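Local atomic coordinates of erythrocyte membrane protein 1 (PDB entry 2XU0), a protein that probably binds host cell-surface receptors, this part being the N-terminal segment and first Duffy-binding-like domain of a parasite adhesin implicated in rosetting. Residues I172-H176 with I188-L192. The protein carries 10 engineered substitutions. Sequence-based numbering, arbitrary orientation.
Sequences IVNDH and ICTSL
His176 meets Ser191 and Ile188 where the C-terminal end of helix 154-175 packs on the first turns of helix 186-204, two consecutive helices of the Duffy-binding-like fold joined by the loop 176-185. The polar link is a single hydrogen bond, 3.0 Å from His176 NE2 to Ser191 OG, with the hydroxyl in the plane of the imidazole at its edge. His176 is the first residue past the helix, and its CG stands anti to the backbone N (chi1 -161°), which carries the ring across to the second helix. The other ring nitrogen, ND1, is hydrogen-bonded to the backbone N of Asp178, so both ring nitrogens have partners, which should restrain the rotation of the ring. One face of the imidazole receives a CH-pi contact from Ile188 CG1, 3.8 Å from the ring centroid and displaced toward the rim, while the ring of Phe105 also meets His176. The remaining contacts of this buried interface are apolar. Ile172 turns CG2 toward Ser191 CB, and its CB lies 3.8 Å from Leu192 CD2, the two side chains passing in opposite directions. Beside them, Val173 and Ile188 cross nearly at right angles, their CG2 methyls 3.7 Å apart.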
ATOM      1  N   ILE A 172      -8.871   9.721   1.304  1.00 35.10           N
ATOM      2  CA  ILE A 172      -8.678   8.417   1.953  1.00 34.47           C
ATOM      3  C   ILE A 172      -9.738   8.166   2.989  1.00 38.18           C
ATOM      4  O   ILE A 172     -10.368   7.111   2.985  1.00 37.88           O
ATOM      5  CB  ILE A 172      -7.234   8.218   2.554  1.00 36.75           C
ATOM      6  CG1 ILE A 172      -6.092   8.260   1.490  1.00 36.46           C
ATOM      7  CG2 ILE A 172      -7.157   7.000   3.494  1.00 35.23           C
ATOM      8  CD1 ILE A 172      -6.087   7.207   0.478  1.00 37.07           C
ATOM      9  N   VAL A 173      -9.900   9.114   3.915  1.00 38.26           N
ATOM     10  CA  VAL A 173     -10.867   8.971   5.018  1.00 37.94           C
ATOM     11  C   VAL A 173     -12.286   8.792   4.493  1.00 43.99           C
ATOM     12  O   VAL A 173     -13.027   7.962   5.021  1.00 44.22           O
ATOM     13  CB  VAL A 173     -10.765  10.161   6.005  1.00 39.63           C
ATOM     14  CG1 VAL A 173     -11.937  10.171   6.996  1.00 39.57           C
ATOM     15  CG2 VAL A 173      -9.433  10.144   6.737  1.00 38.13           C
ATOM     16  N   ASN A 174     -12.666   9.553   3.450  1.00 42.73           N
ATOM     17  CA  ASN A 174     -14.050   9.468   2.952  1.00 44.09           C
ATOM     18  C   ASN A 174     -14.406   8.346   1.996  1.00 48.72           C
ATOM     19  O   ASN A 174     -15.580   8.180   1.666  1.00 48.92           O
ATOM     20  CB  ASN A 174     -14.582  10.847   2.532  1.00 49.03           C
ATOM     21  CG  ASN A 174     -14.716  11.763   3.727  1.00 61.06           C
ATOM     22  OD1 ASN A 174     -15.519  11.514   4.638  1.00 55.00           O
ATOM     23  ND2 ASN A 174     -13.857  12.774   3.807  1.00 48.73           N
ATOM     24  N   ASP A 175     -13.415   7.530   1.595  1.00 44.86           N
ATOM     25  CA  ASP A 175     -13.687   6.422   0.693  1.00 43.30           C
ATOM     26  C   ASP A 175     -13.122   5.107   1.191  1.00 44.44           C
ATOM     27  O   ASP A 175     -13.288   4.069   0.543  1.00 42.44           O
ATOM     28  CB  ASP A 175     -13.215   6.766  -0.727  1.00 45.32           C
ATOM     29  CG  ASP A 175     -13.896   5.944  -1.803  1.00 62.34           C
ATOM     30  OD1 ASP A 175     -15.150   5.890  -1.809  1.00 64.06           O
ATOM     31  OD2 ASP A 175     -13.180   5.288  -2.588  1.00 69.75           O
ATOM     32  N   HIS A 176     -12.500   5.130   2.390  1.00 40.54           N
ATOM     33  CA  HIS A 176     -11.881   3.937   2.971  1.00 38.22           C
ATOM     34  C   HIS A 176     -12.883   2.825   3.239  1.00 41.08           C
ATOM     35  O   HIS A 176     -13.947   3.110   3.749  1.00 40.86           O
ATOM     36  CB  HIS A 176     -11.096   4.278   4.251  1.00 37.20           C
ATOM     37  CG  HIS A 176     -10.112   3.213   4.609  1.00 39.07           C
ATOM     38  ND1 HIS A 176     -10.494   2.094   5.315  1.00 39.90           N
ATOM     39  CD2 HIS A 176      -8.801   3.109   4.301  1.00 40.19           C
ATOM     40  CE1 HIS A 176      -9.414   1.343   5.419  1.00 39.35           C
ATOM     41  NE2 HIS A 176      -8.369   1.913   4.822  1.00 40.25           N
ATOM     42  N   ILE A 188      -7.711   2.987   8.500  1.00 32.39           N
ATOM     43  CA  ILE A 188      -7.662   4.293   7.831  1.00 32.68           C
ATOM     44  C   ILE A 188      -6.308   4.948   8.097  1.00 35.09           C
ATOM     45  O   ILE A 188      -5.710   5.503   7.177  1.00 34.14           O
ATOM     46  CB  ILE A 188      -8.847   5.201   8.302  1.00 35.53           C
ATOM     47  CG1 ILE A 188     -10.214   4.603   7.894  1.00 36.47           C
ATOM     48  CG2 ILE A 188      -8.663   6.650   7.821  1.00 34.40           C
ATOM     49  CD1 ILE A 188     -11.512   5.551   8.154  1.00 41.68           C
ATOM     50  N   CYS A 189      -5.843   4.913   9.377  1.00 31.28           N
ATOM     51  CA  CYS A 189      -4.542   5.446   9.780  1.00 31.48           C
ATOM     52  C   CYS A 189      -3.408   4.747   8.966  1.00 31.63           C
ATOM     53  O   CYS A 189      -2.493   5.420   8.511  1.00 28.40           O
ATOM     54  CB  CYS A 189      -4.350   5.288  11.293  1.00 32.39           C
ATOM     55  SG  CYS A 189      -5.612   6.147  12.281  1.00 36.00           S
ATOM     56  N   THR A 190      -3.512   3.425   8.749  1.00 28.74           N
ATOM     57  CA  THR A 190      -2.545   2.631   7.930  1.00 30.02           C
ATOM     58  C   THR A 190      -2.541   3.162   6.473  1.00 33.98           C
ATOM     59  O   THR A 190      -1.468   3.400   5.920  1.00 32.11           O
ATOM     60  CB  THR A 190      -2.885   1.112   8.000  1.00 34.98           C
ATOM     61  OG1 THR A 190      -2.636   0.670   9.336  1.00 33.06           O
ATOM     62  CG2 THR A 190      -2.037   0.259   7.049  1.00 37.24           C
ATOM     63  N   SER A 191      -3.747   3.381   5.866  1.00 32.30           N
ATOM     64  CA  SER A 191      -3.808   3.880   4.485  1.00 32.14           C
ATOM     65  C   SER A 191      -3.251   5.274   4.377  1.00 33.05           C
ATOM     66  O   SER A 191      -2.547   5.569   3.408  1.00 33.09           O
ATOM     67  CB  SER A 191      -5.219   3.785   3.911  1.00 38.12           C
ATOM     68  OG  SER A 191      -5.571   2.417   3.817  1.00 45.53           O
ATOM     69  N   LEU A 192      -3.507   6.128   5.407  1.00 28.69           N
ATOM     70  CA  LEU A 192      -2.932   7.462   5.487  1.00 27.87           C
ATOM     71  C   LEU A 192      -1.415   7.378   5.597  1.00 31.53           C
ATOM     72  O   LEU A 192      -0.722   8.189   4.989  1.00 33.79           O
ATOM     73  CB  LEU A 192      -3.484   8.235   6.704  1.00 28.59           C
ATOM     74  CG  LEU A 192      -4.949   8.742   6.619  1.00 33.36           C
ATOM     75  CD1 LEU A 192      -5.319   9.512   7.901  1.00 32.96           C
ATOM     76  CD2 LEU A 192      -5.151   9.631   5.423  1.00 33.87           C
TER